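Local coordinates for protein alpha-L-rhamnosidase (Klebsiella oxytoca, PDB 4XHC) that hydrolyses terminal non-reducing alpha-L-rhamnose residues of rhamnosides, as a two-domain glycoside hydrolase of family GH78, at residues P48-P57 / I194-S203; I96-L107 / D166-K177. All coordinates share one frame; numbering follows the deposited sequence.

Contact 1. Residues P48-P57 / I194-S203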
loop_
_atom_site.group_PDB
_atom_site.type_symbol
_atom_site.label_atom_id
_atom_site.label_comp_id
_atom_site.label_asym_id
_atom_site.label_seq_id
_atom_site.Cartn_x
_atom_site.Cartn_y
_atom_site.Cartn_z
ATOM N N PRO A 48 29.737 4.651 -4.364
ATOM C CA PRO A 48 29.764 3.940 -5.637
ATOM C C PRO A 48 28.479 4.051 -6.479
ATOM O O PRO A 48 27.379 4.280 -5.952
ATOM C CB PRO A 48 29.973 2.492 -5.210
ATOM C CG PRO A 48 29.305 2.396 -3.879
ATOM C CD PRO A 48 29.412 3.754 -3.239
ATOM N N ALA A 49 28.633 3.885 -7.791
ATOM C CA ALA A 49 27.494 3.775 -8.694
ATOM C C ALA A 49 26.921 2.360 -8.585
ATOM O O ALA A 49 27.663 1.393 -8.384
ATOM C CB ALA A 49 27.916 4.084 -10.123
ATOM N N LEU A 50 25.599 2.253 -8.696
ATOM C CA LEU A 50 24.924 0.967 -8.649
ATOM C C LEU A 50 24.618 0.492 -10.056
ATOM O O LEU A 50 24.166 1.265 -10.884
ATOM C CB LEU A 50 23.619 1.094 -7.873
ATOM C CG LEU A 50 23.737 1.474 -6.401
ATOM C CD1 LEU A 50 22.365 1.782 -5.809
ATOM C CD2 LEU A 50 24.420 0.348 -5.641
ATOM N N SER A 51 24.883 -0.774 -10.336
ATOM C CA SER A 51 24.481 -1.361 -11.605
ATOM C C SER A 51 23.101 -1.988 -11.437
ATOM O O SER A 51 22.842 -2.678 -10.456
ATOM C CB SER A 51 25.496 -2.411 -12.066
ATOM O OG SER A 51 25.284 -3.647 -11.406
ATOM N N ARG A 52 22.234 -1.754 -12.412
ATOM C CA ARG A 52 20.852 -2.226 -12.393
ATOM C C ARG A 52 20.701 -3.216 -13.549
ATOM O O ARG A 52 21.147 -2.937 -14.651
ATOM C CB ARG A 52 19.914 -1.009 -12.518
ATOM C CG ARG A 52 18.448 -1.275 -12.863
ATOM C CD ARG A 52 17.626 0.020 -12.879
ATOM N NE ARG A 52 17.564 0.636 -11.542
ATOM C CZ ARG A 52 16.458 0.825 -10.807
ATOM N NH1 ARG A 52 15.245 0.483 -11.255
ATOM N NH2 ARG A 52 16.566 1.385 -9.601
ATOM N N GLN A 53 20.101 -4.378 -13.299
ATOM C CA GLN A 53 20.013 -5.430 -14.320
ATOM C C GLN A 53 18.755 -6.302 -14.193
ATOM O O GLN A 53 18.517 -6.903 -13.145
ATOM C CB GLN A 53 21.257 -6.303 -14.237
ATOM C CG GLN A 53 21.270 -7.466 -15.210
ATOM C CD GLN A 53 22.672 -7.975 -15.495
ATOM O OE1 GLN A 53 23.603 -7.774 -14.708
ATOM N NE2 GLN A 53 22.830 -8.638 -16.633
ATOM N N ALA A 54 17.975 -6.389 -15.273
ATOM C CA ALA A 54 16.674 -7.094 -15.270
ATOM C C ALA A 54 16.787 -8.627 -15.259
ATOM O O ALA A 54 17.673 -9.196 -15.889
ATOM C CB ALA A 54 15.840 -6.656 -16.464
ATOM N N HIS A 55 15.874 -9.287 -14.551
ATOM C CA HIS A 55 15.821 -10.748 -14.516
ATOM C C HIS A 55 14.385 -11.247 -14.472
ATOM O O HIS A 55 13.600 -10.792 -13.643
ATOM C CB HIS A 55 16.543 -11.278 -13.284
ATOM C CG HIS A 55 18.027 -11.318 -13.425
ATOM N ND1 HIS A 55 18.859 -10.418 -12.793
ATOM C CD2 HIS A 55 18.832 -12.155 -14.118
ATOM C CE1 HIS A 55 20.114 -10.702 -13.084
ATOM N NE2 HIS A 55 20.126 -11.750 -13.888
ATOM N N PRO A 56 14.032 -12.200 -15.352
ATOM C CA PRO A 56 12.707 -12.801 -15.245
ATOM C C PRO A 56 12.734 -13.951 -14.242
ATOM O O PRO A 56 13.808 -14.491 -13.974
ATOM C CB PRO A 56 12.463 -13.324 -16.655
ATOM C CG PRO A 56 13.827 -13.709 -17.134
ATOM C CD PRO A 56 14.821 -12.816 -16.435
ATOM N N PRO A 57 11.569 -14.333 -13.696
ATOM C CA PRO A 57 11.492 -15.494 -12.815
ATOM C C PRO A 57 11.494 -16.779 -13.626
ATOM O O PRO A 57 11.369 -16.719 -14.844
ATOM C CB PRO A 57 10.163 -15.301 -12.099
ATOM C CG PRO A 57 9.339 -14.485 -13.022
ATOM C CD PRO A 57 10.256 -13.709 -13.910
ATOM N N ILE A 194 6.480 -10.046 -15.774
ATOM C CA ILE A 194 6.976 -9.803 -14.432
ATOM C C ILE A 194 8.491 -9.928 -14.429
ATOM O O ILE A 194 9.030 -10.901 -14.944
ATOM C CB ILE A 194 6.403 -10.809 -13.420
ATOM C CG1 ILE A 194 4.869 -10.823 -13.489
ATOM C CG2 ILE A 194 6.888 -10.469 -12.010
ATOM C CD1 ILE A 194 4.190 -11.667 -12.428
ATOM N N GLU A 195 9.174 -8.948 -13.848
ATOM C CA GLU A 195 10.625 -9.008 -13.731
ATOM C C GLU A 195 11.113 -8.267 -12.497
ATOM O O GLU A 195 10.394 -7.448 -11.930
ATOM C CB GLU A 195 11.304 -8.463 -14.997
ATOM C CG GLU A 195 11.089 -6.979 -15.264
ATOM C CD GLU A 195 11.792 -6.487 -16.531
ATOM O OE1 GLU A 195 12.270 -7.324 -17.332
ATOM O OE2 GLU A 195 11.868 -5.252 -16.728
ATOM N N VAL A 196 12.335 -8.592 -12.082
ATOM C CA VAL A 196 13.035 -7.871 -11.013
ATOM C C VAL A 196 14.256 -7.163 -11.587
ATOM O O VAL A 196 15.011 -7.749 -12.361
ATOM C CB VAL A 196 13.433 -8.795 -9.834
ATOM C CG1 VAL A 196 14.456 -9.842 -10.242
ATOM C CG2 VAL A 196 13.963 -7.973 -8.676
ATOM N N ASN A 197 14.406 -5.888 -11.239
ATOM C CA ASN A 197 15.586 -5.100 -11.593
ATOM C C ASN A 197 16.592 -5.160 -10.442
ATOM O O ASN A 197 16.447 -4.447 -9.452
ATOM C CB ASN A 197 15.198 -3.641 -11.880
ATOM C CG ASN A 197 14.512 -3.457 -13.218
ATOM O OD1 ASN A 197 13.286 -3.407 -13.305
ATOM N ND2 ASN A 197 15.306 -3.340 -14.271
ATOM N N ALA A 198 17.600 -6.019 -10.568
ATOM C CA ALA A 198 18.533 -6.295 -9.464
ATOM C C ALA A 198 19.677 -5.286 -9.406
ATOM O O ALA A 198 20.192 -4.848 -10.438
ATOM C CB ALA A 198 19.091 -7.701 -9.587
ATOM N N VAL A 199 20.082 -4.934 -8.192
ATOM C CA VAL A 199 21.117 -3.929 -7.986
ATOM C C VAL A 199 22.249 -4.443 -7.115
ATOM O O VAL A 199 22.046 -5.299 -6.256
ATOM C CB VAL A 199 20.558 -2.622 -7.353
ATOM C CG1 VAL A 199 19.648 -1.900 -8.334
ATOM C CG2 VAL A 199 19.836 -2.894 -6.028
ATOM N N THR A 200 23.424 -3.856 -7.331
ATOM C CA THR A 200 24.640 -4.141 -6.575
ATOM C C THR A 200 25.705 -3.135 -7.009
ATOM O O THR A 200 25.623 -2.573 -8.102
ATOM C CB THR A 200 25.156 -5.583 -6.827
ATOM O OG1 THR A 200 26.324 -5.837 -6.032
ATOM C CG2 THR A 200 25.497 -5.802 -8.306
ATOM N N SER A 201 26.694 -2.908 -6.148
ATOM C CA SER A 201 27.872 -2.131 -6.512
ATOM C C SER A 201 29.014 -3.058 -6.884
ATOM O O SER A 201 30.081 -2.592 -7.255
ATOM C CB SER A 201 28.305 -1.227 -5.366
ATOM O OG SER A 201 28.645 -1.994 -4.227
ATOM N N ALA A 202 28.797 -4.365 -6.780
ATOM C CA ALA A 202 29.817 -5.344 -7.133
ATOM C C ALA A 202 29.582 -5.874 -8.547
ATOM O O ALA A 202 29.321 -7.060 -8.751
ATOM C CB ALA A 202 29.815 -6.481 -6.124
ATOM N N SER A 203 29.689 -4.979 -9.518
ATOM C CA SER A 203 29.412 -5.306 -10.906
ATOM C C SER A 203 30.687 -5.486 -11.720
ATOM O O SER A 203 30.615 -5.632 -12.936
ATOM C CB SER A 203 28.575 -4.191 -11.518
ATOM O OG SER A 203 29.217 -2.947 -11.324
#

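Contact 2. Residues I96-L107 / D166-K177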
loop_
_atom_site.group_PDB
_atom_site.type_symbol
_atom_site.label_atom_id
_atom_site.label_comp_id
_atom_site.label_asym_id
_atom_site.label_seq_id
_atom_site.Cartn_x
_atom_site.Cartn_y
_atom_site.Cartn_z
ATOM N N ILE A 96 2.331 -18.334 -6.422
ATOM C CA ILE A 96 3.682 -18.073 -5.932
ATOM C C ILE A 96 4.680 -18.165 -7.081
ATOM O O ILE A 96 4.769 -19.198 -7.747
ATOM C CB ILE A 96 4.098 -19.055 -4.836
ATOM C CG1 ILE A 96 3.171 -18.917 -3.624
ATOM C CG2 ILE A 96 5.544 -18.780 -4.436
ATOM C CD1 ILE A 96 3.336 -20.015 -2.598
ATOM N N ILE A 97 5.414 -17.073 -7.297
ATOM C CA ILE A 97 6.421 -16.977 -8.347
ATOM C C ILE A 97 7.820 -17.260 -7.781
ATOM O O ILE A 97 8.295 -16.554 -6.878
ATOM C CB ILE A 97 6.442 -15.562 -8.977
ATOM C CG1 ILE A 97 5.037 -15.070 -9.357
ATOM C CG2 ILE A 97 7.353 -15.529 -10.196
ATOM C CD1 ILE A 97 4.410 -15.792 -10.515
ATOM N N ASP A 98 8.469 -18.303 -8.297
ATOM C CA ASP A 98 9.857 -18.616 -7.945
ATOM C C ASP A 98 10.765 -17.879 -8.904
ATOM O O ASP A 98 10.711 -18.135 -10.105
ATOM C CB ASP A 98 10.103 -20.128 -8.055
ATOM C CG ASP A 98 11.484 -20.551 -7.565
ATOM O OD1 ASP A 98 12.330 -19.694 -7.216
ATOM O OD2 ASP A 98 11.725 -21.774 -7.532
ATOM N N PHE A 99 11.597 -16.974 -8.377
ATOM C CA PHE A 99 12.558 -16.238 -9.212
ATOM C C PHE A 99 13.854 -17.006 -9.481
ATOM O O PHE A 99 14.632 -16.609 -10.339
ATOM C CB PHE A 99 12.858 -14.848 -8.643
ATOM C CG PHE A 99 11.854 -13.807 -9.048
ATOM C CD1 PHE A 99 10.585 -13.791 -8.491
ATOM C CD2 PHE A 99 12.163 -12.857 -10.006
ATOM C CE1 PHE A 99 9.649 -12.835 -8.872
ATOM C CE2 PHE A 99 11.233 -11.896 -10.391
ATOM C CZ PHE A 99 9.976 -11.883 -9.820
ATOM N N GLY A 100 14.084 -18.108 -8.772
ATOM C CA GLY A 100 15.180 -19.027 -9.126
ATOM C C GLY A 100 16.488 -18.810 -8.382
ATOM O O GLY A 100 17.237 -19.750 -8.175
ATOM N N SER A 101 16.774 -17.566 -8.003
ATOM C CA SER A 101 17.919 -17.243 -7.149
ATOM C C SER A 101 17.506 -16.154 -6.140
ATOM O O SER A 101 16.325 -15.811 -6.018
ATOM C CB SER A 101 19.113 -16.785 -7.996
ATOM O OG SER A 101 20.328 -16.862 -7.261
ATOM N N HIS A 102 18.482 -15.620 -5.417
ATOM C CA HIS A 102 18.247 -14.590 -4.418
ATOM C C HIS A 102 18.547 -13.234 -5.046
ATOM O O HIS A 102 19.656 -13.011 -5.522
ATOM C CB HIS A 102 19.176 -14.836 -3.236
ATOM C CG HIS A 102 18.956 -13.907 -2.089
ATOM N ND1 HIS A 102 18.121 -14.220 -1.041
ATOM C CD2 HIS A 102 19.471 -12.686 -1.814
ATOM C CE1 HIS A 102 18.124 -13.225 -0.173
ATOM N NE2 HIS A 102 18.933 -12.280 -0.619
ATOM N N TYR A 103 17.567 -12.333 -5.053
ATOM C CA TYR A 103 17.737 -11.031 -5.692
ATOM C C TYR A 103 17.456 -9.869 -4.736
ATOM O O TYR A 103 16.668 -9.984 -3.798
ATOM C CB TYR A 103 16.832 -10.915 -6.921
ATOM C CG TYR A 103 17.177 -11.871 -8.040
ATOM C CD1 TYR A 103 18.207 -11.596 -8.932
ATOM C CD2 TYR A 103 16.459 -13.046 -8.221
ATOM C CE1 TYR A 103 18.512 -12.469 -9.966
ATOM C CE2 TYR A 103 16.756 -13.925 -9.250
ATOM C CZ TYR A 103 17.782 -13.635 -10.121
ATOM O OH TYR A 103 18.067 -14.519 -11.138
ATOM N N VAL A 104 18.127 -8.753 -4.994
ATOM C CA VAL A 104 17.901 -7.511 -4.288
ATOM C C VAL A 104 17.561 -6.492 -5.339
ATOM O O VAL A 104 18.371 -6.249 -6.227
ATOM C CB VAL A 104 19.177 -7.032 -3.591
ATOM C CG1 VAL A 104 18.909 -5.748 -2.822
ATOM C CG2 VAL A 104 19.720 -8.126 -2.690
ATOM N N GLY A 105 16.389 -5.882 -5.259
ATOM C CA GLY A 105 16.030 -4.917 -6.280
ATOM C C GLY A 105 14.582 -4.489 -6.342
ATOM O O GLY A 105 13.849 -4.562 -5.362
ATOM N N TYR A 106 14.175 -4.049 -7.526
ATOM C CA TYR A 106 12.900 -3.389 -7.705
ATOM C C TYR A 106 12.010 -4.210 -8.621
ATOM O O TYR A 106 12.465 -4.686 -9.659
ATOM C CB TYR A 106 13.158 -1.990 -8.259
ATOM C CG TYR A 106 14.029 -1.175 -7.324
ATOM C CD1 TYR A 106 15.424 -1.177 -7.446
ATOM C CD2 TYR A 106 13.461 -0.436 -6.281
ATOM C CE1 TYR A 106 16.225 -0.451 -6.573
ATOM C CE2 TYR A 106 14.255 0.301 -5.410
ATOM C CZ TYR A 106 15.632 0.290 -5.559
ATOM O OH TYR A 106 16.402 1.015 -4.687
ATOM N N LEU A 107 10.751 -4.386 -8.221
ATOM C CA LEU A 107 9.774 -5.169 -8.994
ATOM C C LEU A 107 9.071 -4.350 -10.101
ATOM O O LEU A 107 8.647 -3.215 -9.873
ATOM C CB LEU A 107 8.727 -5.758 -8.052
ATOM C CG LEU A 107 7.800 -6.826 -8.638
ATOM C CD1 LEU A 107 8.539 -8.124 -8.917
ATOM C CD2 LEU A 107 6.635 -7.095 -7.695
ATOM N N ASP A 166 5.958 -0.052 -11.465
ATOM C CA ASP A 166 7.334 -0.124 -10.973
ATOM C C ASP A 166 7.305 0.270 -9.506
ATOM O O ASP A 166 7.176 1.444 -9.182
ATOM C CB ASP A 166 8.244 0.845 -11.732
ATOM C CG ASP A 166 8.565 0.382 -13.150
ATOM O OD1 ASP A 166 9.425 -0.509 -13.312
ATOM O OD2 ASP A 166 7.979 0.931 -14.112
ATOM N N LEU A 167 7.407 -0.706 -8.613
ATOM C CA LEU A 167 7.339 -0.435 -7.174
ATOM C C LEU A 167 8.579 0.311 -6.684
ATOM O O LEU A 167 9.695 -0.041 -7.057
ATOM C CB LEU A 167 7.162 -1.737 -6.390
ATOM C CG LEU A 167 5.819 -2.440 -6.593
ATOM C CD1 LEU A 167 5.779 -3.762 -5.845
ATOM C CD2 LEU A 167 4.675 -1.549 -6.140
ATOM N N PRO A 168 8.388 1.340 -5.835
ATOM C CA PRO A 168 9.518 2.192 -5.425
ATOM C C PRO A 168 10.442 1.594 -4.342
ATOM O O PRO A 168 11.620 1.954 -4.296
ATOM C CB PRO A 168 8.830 3.464 -4.917
ATOM C CG PRO A 168 7.482 3.007 -4.452
ATOM C CD PRO A 168 7.125 1.744 -5.186
ATOM N N ARG A 169 9.932 0.703 -3.489
ATOM C CA ARG A 169 10.752 0.120 -2.423
ATOM C C ARG A 169 11.651 -1.013 -2.929
ATOM O O ARG A 169 11.279 -1.771 -3.820
ATOM C CB ARG A 169 9.880 -0.391 -1.277
ATOM C CG ARG A 169 9.151 0.707 -0.519
ATOM C CD ARG A 169 8.476 0.148 0.726
ATOM N NE ARG A 169 9.449 -0.197 1.768
ATOM C CZ ARG A 169 9.400 -1.279 2.552
ATOM N NH1 ARG A 169 8.427 -2.186 2.433
ATOM N NH2 ARG A 169 10.347 -1.460 3.463
ATOM N N ARG A 170 12.839 -1.118 -2.342
ATOM C CA ARG A 170 13.785 -2.176 -2.674
ATOM C C ARG A 170 13.488 -3.419 -1.848
ATOM O O ARG A 170 13.459 -3.365 -0.638
ATOM C CB ARG A 170 15.213 -1.707 -2.396
ATOM C CG ARG A 170 16.278 -2.571 -3.051
ATOM C CD ARG A 170 17.649 -2.276 -2.479
ATOM N NE ARG A 170 17.800 -2.835 -1.150
ATOM C CZ ARG A 170 18.860 -2.650 -0.374
ATOM N NH1 ARG A 170 19.879 -1.895 -0.788
ATOM N NH2 ARG A 170 18.903 -3.226 0.823
ATOM N N TYR A 171 13.269 -4.540 -2.508
ATOM C CA TYR A 171 12.948 -5.784 -1.825
ATOM C C TYR A 171 14.091 -6.778 -1.996
ATOM O O TYR A 171 14.870 -6.680 -2.941
ATOM C CB TYR A 171 11.633 -6.371 -2.366
ATOM C CG TYR A 171 10.432 -5.464 -2.174
ATOM C CD1 TYR A 171 9.840 -5.315 -0.926
ATOM C CD2 TYR A 171 9.892 -4.748 -3.245
ATOM C CE1 TYR A 171 8.750 -4.474 -0.746
ATOM C CE2 TYR A 171 8.798 -3.910 -3.078
ATOM C CZ TYR A 171 8.228 -3.774 -1.828
ATOM O OH TYR A 171 7.147 -2.939 -1.650
ATOM N N CYS A 172 14.187 -7.722 -1.066
ATOM C CA CYS A 172 15.195 -8.767 -1.101
ATOM C C CYS A 172 14.464 -10.077 -1.025
ATOM O O CYS A 172 13.830 -10.364 -0.024
ATOM C CB CYS A 172 16.127 -8.632 0.094
ATOM S SG CYS A 172 17.334 -9.966 0.245
ATOM N N PHE A 173 14.520 -10.873 -2.079
ATOM C CA PHE A 173 13.660 -12.044 -2.141
ATOM C C PHE A 173 14.074 -13.078 -3.170
ATOM O O PHE A 173 14.824 -12.797 -4.096
ATOM C CB PHE A 173 12.219 -11.609 -2.447
ATOM C CG PHE A 173 12.055 -10.955 -3.793
ATOM C CD1 PHE A 173 12.386 -9.620 -3.974
ATOM C CD2 PHE A 173 11.578 -11.672 -4.877
ATOM C CE1 PHE A 173 12.248 -9.009 -5.212
ATOM C CE2 PHE A 173 11.433 -11.068 -6.112
ATOM C CZ PHE A 173 11.767 -9.735 -6.280
ATOM N N ARG A 174 13.556 -14.284 -2.981
ATOM C CA ARG A 174 13.504 -15.279 -4.033
ATOM C C ARG A 174 12.058 -15.583 -4.487
ATOM O O ARG A 174 11.807 -15.755 -5.684
ATOM C CB ARG A 174 14.182 -16.561 -3.585
ATOM C CG ARG A 174 13.993 -17.651 -4.613
ATOM C CD ARG A 174 14.926 -18.820 -4.449
ATOM N NE ARG A 174 14.470 -19.897 -5.313
ATOM C CZ ARG A 174 15.104 -21.046 -5.479
ATOM N NH1 ARG A 174 16.251 -21.281 -4.857
ATOM N NH2 ARG A 174 14.588 -21.953 -6.283
ATOM N N TYR A 175 11.125 -15.677 -3.535
ATOM C CA TYR A 175 9.728 -15.987 -3.850
ATOM C C TYR A 175 8.862 -14.747 -3.723
ATOM O O TYR A 175 9.122 -13.876 -2.881
ATOM C CB TYR A 175 9.188 -17.106 -2.951
ATOM C CG TYR A 175 9.996 -18.366 -3.058
ATOM C CD1 TYR A 175 9.749 -19.304 -4.057
ATOM C CD2 TYR A 175 11.040 -18.610 -2.172
ATOM C CE1 TYR A 175 10.513 -20.458 -4.159
ATOM C CE2 TYR A 175 11.813 -19.754 -2.268
ATOM C CZ TYR A 175 11.543 -20.672 -3.256
ATOM O OH TYR A 175 12.326 -21.791 -3.323
ATOM N N LEU A 176 7.837 -14.688 -4.572
ATOM C CA LEU A 176 6.864 -13.610 -4.580
ATOM C C LEU A 176 5.456 -14.201 -4.645
ATOM O O LEU A 176 5.109 -14.877 -5.599
ATOM C CB LEU A 176 7.094 -12.702 -5.789
ATOM C CG LEU A 176 5.948 -11.741 -6.127
ATOM C CD1 LEU A 176 5.692 -10.790 -4.967
ATOM C CD2 LEU A 176 6.243 -10.963 -7.395
ATOM N N LYS A 177 4.645 -13.923 -3.633
ATOM C CA LYS A 177 3.251 -14.325 -3.652
ATOM C C LYS A 177 2.424 -13.175 -4.163
ATOM O O LYS A 177 2.598 -12.049 -3.718
ATOM C CB LYS A 177 2.778 -14.686 -2.255
ATOM C CG LYS A 177 1.325 -15.127 -2.183
ATOM C CD LYS A 177 1.038 -15.794 -0.849
ATOM C CE LYS A 177 -0.447 -16.010 -0.663
ATOM N NZ LYS A 177 -0.714 -16.554 0.690
HETATM O O HOH W 1 10.139 -2.814 -6.153
#

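Contact 1. Residues P48-P57 / I194-S203
Arg52 crosses Asn197 obliquely, its CG 4.0 Å from Asn197 ND2, with guanidinium and amide planes 32° apart. CG stands opposite the backbone N (chi1 165°), and the chain bends at chi3 (-65°), which brings Arg52 NH1 obliquely alongside Asn197 CB. From the other side of the same amide, Ala54 puts CB 4.0 Å from Asn197 ND2; the same methyl also meets the carboxylate end of Glu195, whose OE2 is held by His108. These residues and Val199 form one face of the pair.

On the other face, the ring edge of His55 approaches Ala198, with ND1 4.2 Å from Ala198 CB, while His55 CB touches Val196 CG1. Farther along, Ser51 OG lies beside Ser203 CB. Thr200 O accepts from Ser51 N at 3.0 Å and, weakly, from Ser51 OG; the return bond from Thr200 N to Ser51 O is weak. Thr200 OG1 is bonded to Gln228 O and accepts from Ala202 N, two residues on, in an ST turn.

Between the faces the backbones run antiparallel. Gln53 and Ala198 exchange two bonds, and so do His55 and Val196, the latter closing with Val196 N to His55 O at 3.0 Å. Beyond Ser51 and Thr200 the pairing ends: Leu50 CD2 leans on the backbone of Ser201, and Ser201 OG bonds to Gln232 O. The arrangement is an antiparallel pair at the margin of a four-stranded beta-sheet of the N-terminal domain, with 51-55 an outermost strand beside 187-200.

Contact 2. Residues I96-L107 / D166-K177
Arg174 meets Asp98 side-on, the guanidinium and carboxylate nearly coplanar. Arg174 NE gives a bond of 2.9 Å to Asp98 OD1, and Arg174 NH2 reaches Asp98 OD2 at 3.1 Å on its syn lone pair; Arg174 is extended from CG to NE, which carries the guanidinium out to the carboxylate. Gly100 N donates to OD1 from the opposite face of the carboxylate, an Asx turn. Gly100 O lies over one guanidinium face and Tyr175 OH over the other, while NH1 bonds to Asp502.

The edge of Phe173 points at the face of Phe99, a T-shaped pair with planes at 89° and centroids 5.2 Å apart. Leu176 lies alongside Phe99 and meets Leu107 tip to tip, CD2 to CD2 at 3.9 Å. Arg170 CG sits over the face of Tyr106 in a CH-pi contact.

Strands 96-99 and 102-104 run antiparallel to 175-177 and 171-173, turning corners at 100-101 and 174; Arg174 and Tyr175 form a classic beta bulge against strand 122-129. An apolar cluster of Phe99, Phe173, Leu107 and Leu176 thus lies between Arg174 and Arg170. The carboxylate, gripped by three N-H groups, probably stays ionised, and Arg170 NH2 forms a salt bridge with Glu236.

Overall arrangement
After helix 37-45, the chain enters contact 1 through strand 51-55, whose partner arrives only at 194-200. Contact 2 falls within the loop so closed and itself closes a shorter one from 107 to 166; the two nest without crossing. Strand 187-200 follows 175-182, so the chain leaves contact 2 and returns to contact 1. Asn197 and Val199 pair through their backbones with Tyr106 and Val104. Contact 1 joins outer strand 51-55 to 187-200 of the four-stranded sheet; contact 2 ties 94-99 to 175-182 of the six-stranded sheet, 102-104 to 171-173, and 106-115 to 163-166 beside 187-200. Salt bridges to Glu236 and Asp502 reach the part assigned to the six-hairpin glycosidase family.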